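Local structure of neurotoxin (Clostridium botulinum, 1ZB7) at residues 294-306 with 323-337. The protein cleaves synaptobrevins (VAMP1, VAMP2 and VAMP3) as a zinc endopeptidase once it has reached the host cytosol. Numbering follows the deposited sequence.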
loop_
_atom_site.group_PDB
_atom_site.type_symbol
_atom_site.label_atom_id
_atom_site.label_comp_id
_atom_site.label_asym_id
_atom_site.label_seq_id
_atom_site.Cartn_x
_atom_site.Cartn_y
_atom_site.Cartn_z
ATOM N N GLN A 294 10.520 20.498 17.473
ATOM C CA GLN A 294 11.252 21.644 16.999
ATOM C C GLN A 294 10.300 22.767 16.510
ATOM O O GLN A 294 10.518 23.929 16.799
ATOM C CB GLN A 294 12.265 21.211 15.898
ATOM C CG GLN A 294 13.272 22.279 15.425
ATOM C CD GLN A 294 14.022 22.984 16.590
ATOM O OE1 GLN A 294 14.982 22.417 17.123
ATOM N NE2 GLN A 294 13.612 24.218 16.965
ATOM N N ASN A 295 9.253 22.405 15.789
ATOM C CA ASN A 295 8.230 23.376 15.405
ATOM C C ASN A 295 7.628 24.099 16.671
ATOM O O ASN A 295 7.463 25.301 16.689
ATOM C CB ASN A 295 7.082 22.705 14.581
ATOM C CG ASN A 295 7.449 22.385 13.183
ATOM O OD1 ASN A 295 8.484 22.743 12.737
ATOM N ND2 ASN A 295 6.563 21.676 12.461
ATOM N N PHE A 296 7.253 23.344 17.693
ATOM C CA PHE A 296 6.715 23.961 18.914
ATOM C C PHE A 296 7.759 24.865 19.570
ATOM O O PHE A 296 7.418 25.991 19.995
ATOM C CB PHE A 296 6.212 22.895 19.890
ATOM C CG PHE A 296 4.811 22.359 19.608
ATOM C CD1 PHE A 296 4.329 22.167 18.313
ATOM C CD2 PHE A 296 4.020 21.976 20.645
ATOM C CE1 PHE A 296 3.057 21.617 18.068
ATOM C CE2 PHE A 296 2.718 21.425 20.392
ATOM C CZ PHE A 296 2.280 21.250 19.103
ATOM N N GLN A 297 9.023 24.373 19.696
ATOM C CA GLN A 297 10.093 25.185 20.241
ATOM C C GLN A 297 10.290 26.492 19.433
ATOM O O GLN A 297 10.451 27.553 19.998
ATOM C CB GLN A 297 11.415 24.413 20.377
ATOM C CG GLN A 297 11.255 23.159 21.307
ATOM C CD GLN A 297 12.446 22.150 21.242
ATOM O OE1 GLN A 297 13.103 21.985 20.181
ATOM N NE2 GLN A 297 12.721 21.486 22.382
ATOM N N ASP A 298 10.230 26.415 18.111
ATOM C CA ASP A 298 10.301 27.615 17.295
ATOM C C ASP A 298 9.224 28.637 17.641
ATOM O O ASP A 298 9.493 29.866 17.654
ATOM C CB ASP A 298 10.292 27.291 15.798
ATOM C CG ASP A 298 11.551 26.471 15.332
ATOM O OD1 ASP A 298 12.627 26.422 15.948
ATOM O OD2 ASP A 298 11.431 25.829 14.293
ATOM N N ILE A 299 8.018 28.151 17.908
ATOM C CA ILE A 299 6.894 29.016 18.282
ATOM C C ILE A 299 7.137 29.615 19.662
ATOM O O ILE A 299 6.969 30.822 19.841
ATOM C CB ILE A 299 5.524 28.320 18.187
ATOM C CG1 ILE A 299 5.261 27.941 16.710
ATOM C CG2 ILE A 299 4.402 29.178 18.810
ATOM C CD1 ILE A 299 5.418 29.080 15.697
ATOM N N ALA A 300 7.558 28.772 20.602
ATOM C CA ALA A 300 7.926 29.276 21.935
ATOM C C ALA A 300 9.060 30.328 21.837
ATOM O O ALA A 300 8.908 31.393 22.429
ATOM C CB ALA A 300 8.276 28.112 22.951
ATOM N N ASN A 301 10.162 30.051 21.129
ATOM C CA ASN A 301 11.198 31.056 20.883
ATOM C C ASN A 301 10.648 32.414 20.311
ATOM O O ASN A 301 11.009 33.476 20.793
ATOM C CB ASN A 301 12.290 30.564 19.899
ATOM C CG ASN A 301 13.139 29.319 20.395
ATOM O OD1 ASN A 301 13.287 29.084 21.575
ATOM N ND2 ASN A 301 13.696 28.537 19.426
ATOM N N ARG A 302 9.770 32.365 19.304
ATOM C CA ARG A 302 9.087 33.550 18.767
ATOM C C ARG A 302 8.303 34.331 19.838
ATOM O O ARG A 302 8.451 35.573 19.920
ATOM C CB ARG A 302 8.180 33.236 17.504
ATOM C CG ARG A 302 9.071 33.201 16.308
ATOM C CD ARG A 302 8.580 32.584 14.981
ATOM N NE ARG A 302 8.017 33.657 14.196
ATOM C CZ ARG A 302 8.385 34.134 13.017
ATOM N NH1 ARG A 302 9.381 33.662 12.270
ATOM N NH2 ARG A 302 7.623 35.105 12.555
ATOM N N LEU A 303 7.565 33.605 20.693
ATOM C CA LEU A 303 6.728 34.196 21.674
ATOM C C LEU A 303 7.582 34.984 22.652
ATOM O O LEU A 303 7.142 35.983 23.150
ATOM C CB LEU A 303 5.902 33.151 22.443
ATOM C CG LEU A 303 4.659 32.602 21.771
ATOM C CD1 LEU A 303 3.901 31.764 22.779
ATOM C CD2 LEU A 303 3.756 33.689 21.175
ATOM N N ASN A 304 8.804 34.509 22.904
ATOM C CA ASN A 304 9.665 35.158 23.839
ATOM C C ASN A 304 10.221 36.445 23.326
ATOM O O ASN A 304 10.837 37.078 24.049
ATOM C CB ASN A 304 10.798 34.218 24.290
ATOM C CG ASN A 304 10.280 33.109 25.154
ATOM O OD1 ASN A 304 9.188 33.238 25.675
ATOM N ND2 ASN A 304 10.991 31.993 25.235
ATOM N N ILE A 305 10.078 36.773 22.060
ATOM C CA ILE A 305 10.608 37.986 21.522
ATOM C C ILE A 305 9.601 38.846 20.860
ATOM O O ILE A 305 9.977 39.904 20.438
ATOM C CB ILE A 305 11.839 37.799 20.508
ATOM C CG1 ILE A 305 11.467 37.050 19.288
ATOM C CG2 ILE A 305 13.096 37.240 21.250
ATOM C CD1 ILE A 305 12.742 36.695 18.437
ATOM N N VAL A 306 8.342 38.438 20.805
ATOM C CA VAL A 306 7.284 39.276 20.240
ATOM C C VAL A 306 7.006 40.358 21.135
ATOM O O VAL A 306 6.934 40.164 22.333
ATOM C CB VAL A 306 5.873 38.452 19.897
ATOM C CG1 VAL A 306 4.684 39.421 19.556
ATOM C CG2 VAL A 306 6.149 37.650 18.803
ATOM N N TYR A 323 -1.740 31.222 22.600
ATOM C CA TYR A 323 -0.739 30.287 22.089
ATOM C C TYR A 323 -0.153 29.413 23.182
ATOM O O TYR A 323 0.089 28.236 22.956
ATOM C CB TYR A 323 0.348 31.016 21.259
ATOM C CG TYR A 323 -0.254 31.661 20.034
ATOM C CD1 TYR A 323 -1.134 30.933 19.187
ATOM C CD2 TYR A 323 -0.044 33.022 19.754
ATOM C CE1 TYR A 323 -1.704 31.513 18.202
ATOM C CE2 TYR A 323 -0.613 33.588 18.652
ATOM C CZ TYR A 323 -1.446 32.848 17.911
ATOM O OH TYR A 323 -2.118 33.406 16.887
ATOM N N LYS A 324 0.120 29.968 24.350
ATOM C CA LYS A 324 0.487 29.157 25.512
ATOM C C LYS A 324 -0.534 28.009 25.749
ATOM O O LYS A 324 -0.160 26.878 25.903
ATOM C CB LYS A 324 0.615 30.045 26.724
ATOM C CG LYS A 324 1.029 29.300 28.020
ATOM C CD LYS A 324 0.684 30.121 29.238
ATOM C CE LYS A 324 1.016 29.326 30.501
ATOM N NZ LYS A 324 1.204 30.231 31.698
ATOM N N ASN A 325 -1.821 28.339 25.746
ATOM C CA ASN A 325 -2.912 27.379 25.844
ATOM C C ASN A 325 -2.963 26.423 24.674
ATOM O O ASN A 325 -3.055 25.210 24.889
ATOM C CB ASN A 325 -4.299 28.047 25.971
ATOM C CG ASN A 325 -4.449 29.065 27.243
ATOM O OD1 ASN A 325 -3.592 29.174 28.136
ATOM N ND2 ASN A 325 -5.609 29.811 27.260
ATOM N N LYS A 326 -2.892 26.916 23.437
ATOM C CA LYS A 326 -2.883 26.015 22.251
ATOM C C LYS A 326 -1.745 24.989 22.254
ATOM O O LYS A 326 -1.991 23.779 22.018
ATOM C CB LYS A 326 -2.882 26.816 20.933
ATOM C CG LYS A 326 -2.514 26.081 19.648
ATOM C CD LYS A 326 -2.629 26.937 18.417
ATOM C CE LYS A 326 -2.055 26.233 17.150
ATOM N NZ LYS A 326 -1.803 27.175 16.064
ATOM N N TYR A 327 -0.514 25.459 22.484
ATOM C CA TYR A 327 0.677 24.601 22.367
ATOM C C TYR A 327 1.057 23.984 23.703
ATOM O O TYR A 327 1.972 23.170 23.767
ATOM C CB TYR A 327 1.889 25.301 21.789
ATOM C CG TYR A 327 1.702 25.831 20.404
ATOM C CD1 TYR A 327 1.882 25.019 19.283
ATOM C CD2 TYR A 327 1.279 27.171 20.199
ATOM C CE1 TYR A 327 1.666 25.536 17.970
ATOM C CE2 TYR A 327 1.009 27.683 18.894
ATOM C CZ TYR A 327 1.263 26.869 17.795
ATOM O OH TYR A 327 1.003 27.365 16.535
ATOM N N ASP A 328 0.305 24.351 24.746
ATOM C CA ASP A 328 0.522 23.892 26.112
ATOM C C ASP A 328 1.980 24.121 26.627
ATOM O O ASP A 328 2.571 23.300 27.304
ATOM C CB ASP A 328 0.063 22.448 26.200
ATOM C CG ASP A 328 -0.131 21.959 27.628
ATOM O OD1 ASP A 328 -0.174 22.750 28.565
ATOM O OD2 ASP A 328 -0.241 20.722 27.786
ATOM N N PHE A 329 2.518 25.288 26.285
ATOM C CA PHE A 329 3.817 25.782 26.766
ATOM C C PHE A 329 3.800 25.993 28.258
ATOM O O PHE A 329 2.745 26.252 28.837
ATOM C CB PHE A 329 4.130 27.110 26.116
ATOM C CG PHE A 329 4.344 27.044 24.628
ATOM C CD1 PHE A 329 4.942 25.952 24.016
ATOM C CD2 PHE A 329 3.923 28.103 23.805
ATOM C CE1 PHE A 329 5.139 25.914 22.655
ATOM C CE2 PHE A 329 4.144 28.072 22.439
ATOM C CZ PHE A 329 4.746 26.965 21.877
ATOM N N VAL A 330 4.983 25.862 28.887
ATOM C CA VAL A 330 5.170 26.315 30.260
ATOM C C VAL A 330 5.757 27.728 30.267
ATOM O O VAL A 330 6.398 28.159 29.340
ATOM C CB VAL A 330 5.913 25.315 31.150
ATOM C CG1 VAL A 330 5.017 24.089 31.313
ATOM C CG2 VAL A 330 7.288 24.897 30.562
ATOM N N GLU A 331 5.416 28.473 31.285
ATOM C CA GLU A 331 5.793 29.871 31.399
ATOM C C GLU A 331 6.553 29.977 32.663
ATOM O O GLU A 331 6.068 29.508 33.649
ATOM C CB GLU A 331 4.543 30.767 31.559
ATOM C CG GLU A 331 4.843 32.197 31.212
ATOM C CD GLU A 331 3.672 33.077 31.275
ATOM O OE1 GLU A 331 2.533 32.611 30.997
ATOM O OE2 GLU A 331 3.945 34.275 31.531
ATOM N N ASP A 332 7.756 30.544 32.631
ATOM C CA ASP A 332 8.555 30.692 33.846
ATOM C C ASP A 332 8.199 32.021 34.520
ATOM O O ASP A 332 7.406 32.841 33.953
ATOM C CB ASP A 332 10.059 30.434 33.554
ATOM C CG ASP A 332 10.767 31.583 32.852
ATOM O OD1 ASP A 332 10.202 32.682 32.546
ATOM O OD2 ASP A 332 11.970 31.386 32.597
ATOM N N PRO A 333 8.716 32.220 35.735
ATOM C CA PRO A 333 8.428 33.454 36.462
ATOM C C PRO A 333 8.842 34.777 35.759
ATOM O O PRO A 333 8.444 35.874 36.255
ATOM C CB PRO A 333 9.212 33.261 37.806
ATOM C CG PRO A 333 9.219 31.720 37.970
ATOM C CD PRO A 333 9.528 31.262 36.557
ATOM N N ASN A 334 9.593 34.696 34.639
ATOM C CA ASN A 334 9.923 35.906 33.872
ATOM C C ASN A 334 9.176 36.147 32.698
ATOM O O ASN A 334 9.560 37.057 31.899
ATOM C CB ASN A 334 11.392 35.966 33.502
ATOM C CG ASN A 334 12.237 36.079 34.697
ATOM O OD1 ASN A 334 11.872 36.821 35.565
ATOM N ND2 ASN A 334 13.288 35.274 34.796
ATOM N N GLY A 335 8.112 35.291 32.498
ATOM C CA GLY A 335 7.342 35.376 31.377
ATOM C C GLY A 335 7.844 34.553 30.197
ATOM O O GLY A 335 7.218 34.615 29.102
ATOM N N LYS A 336 8.973 33.826 30.393
ATOM C CA LYS A 336 9.486 33.005 29.249
ATOM C C LYS A 336 8.858 31.667 29.063
ATOM O O LYS A 336 8.784 30.850 30.006
ATOM C CB LYS A 336 11.022 32.848 29.316
ATOM C CG LYS A 336 11.736 34.248 29.303
ATOM C CD LYS A 336 11.476 35.125 27.991
ATOM C CE LYS A 336 11.874 36.570 28.188
ATOM N NZ LYS A 336 10.990 37.171 29.251
ATOM N N TYR A 337 8.477 31.422 27.779
ATOM C CA TYR A 337 7.879 30.205 27.360
ATOM C C TYR A 337 8.883 29.177 26.940
ATOM O O TYR A 337 9.944 29.491 26.343
ATOM C CB TYR A 337 6.915 30.443 26.205
ATOM C CG TYR A 337 5.873 31.491 26.529
ATOM C CD1 TYR A 337 4.715 31.152 27.248
ATOM C CD2 TYR A 337 6.089 32.841 26.192
ATOM C CE1 TYR A 337 3.765 32.110 27.536
ATOM C CE2 TYR A 337 5.144 33.852 26.522
ATOM C CZ TYR A 337 3.966 33.463 27.170
ATOM O OH TYR A 337 2.997 34.412 27.417
HETATM O O HOH W 1 7.599 35.798 26.653
#
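With CG anti to its own carbonyl carbon (chi1 -70°), Asn304 brings its side-chain amide alongside the backbone of Tyr337, within reach of both its N-H and its C=O. Asn304 OD1 takes the Tyr337 N-H on a lone pair at 2.9 Å, and Asn304 ND2 gives an equally straight bond to Tyr337 O, so both ends of one amide are used by one residue. The amide and the Tyr337 ring planes are nearly parallel, 13° apart, with OD1 near the ring plane at the edge, 3.2 Å from Tyr337 CD2. A water bridges OD1 to Gly335 O, while the bent Lys336 chain lays CD against the amide carbon.

Further back along helix 282-303, Phe329 slots between the two helices. Ala300 CB stands over one face of its ring, 3.9 Å from the centroid, and Tyr327 CB over the opposite face; Ile299 CG2 touches the edge. That same methyl covers a face of the Tyr327 ring, whose edge in turn points into the face of Phe296, a T-shaped pair with centroids 5.0 Å apart and planes at 84°. Leu303 reaches three rings' residues with CD1: the face of Tyr337, CE2 of Phe329 at 3.7 Å and CB of Tyr323. Tyr323 OH bonds to Pro117 O; Tyr327 OH bonds to Gly186 O and also accepts from Lys326 NZ.

Segments 294-303 and 323-327 thus run nearly antiparallel about an aromatic-aliphatic interior, while two hydrogen bonds, one from each end of the side-chain amide, fix the rotation of Asn304 and join the 330-338 hairpin to helix 282-303 within the zinc protease light chain.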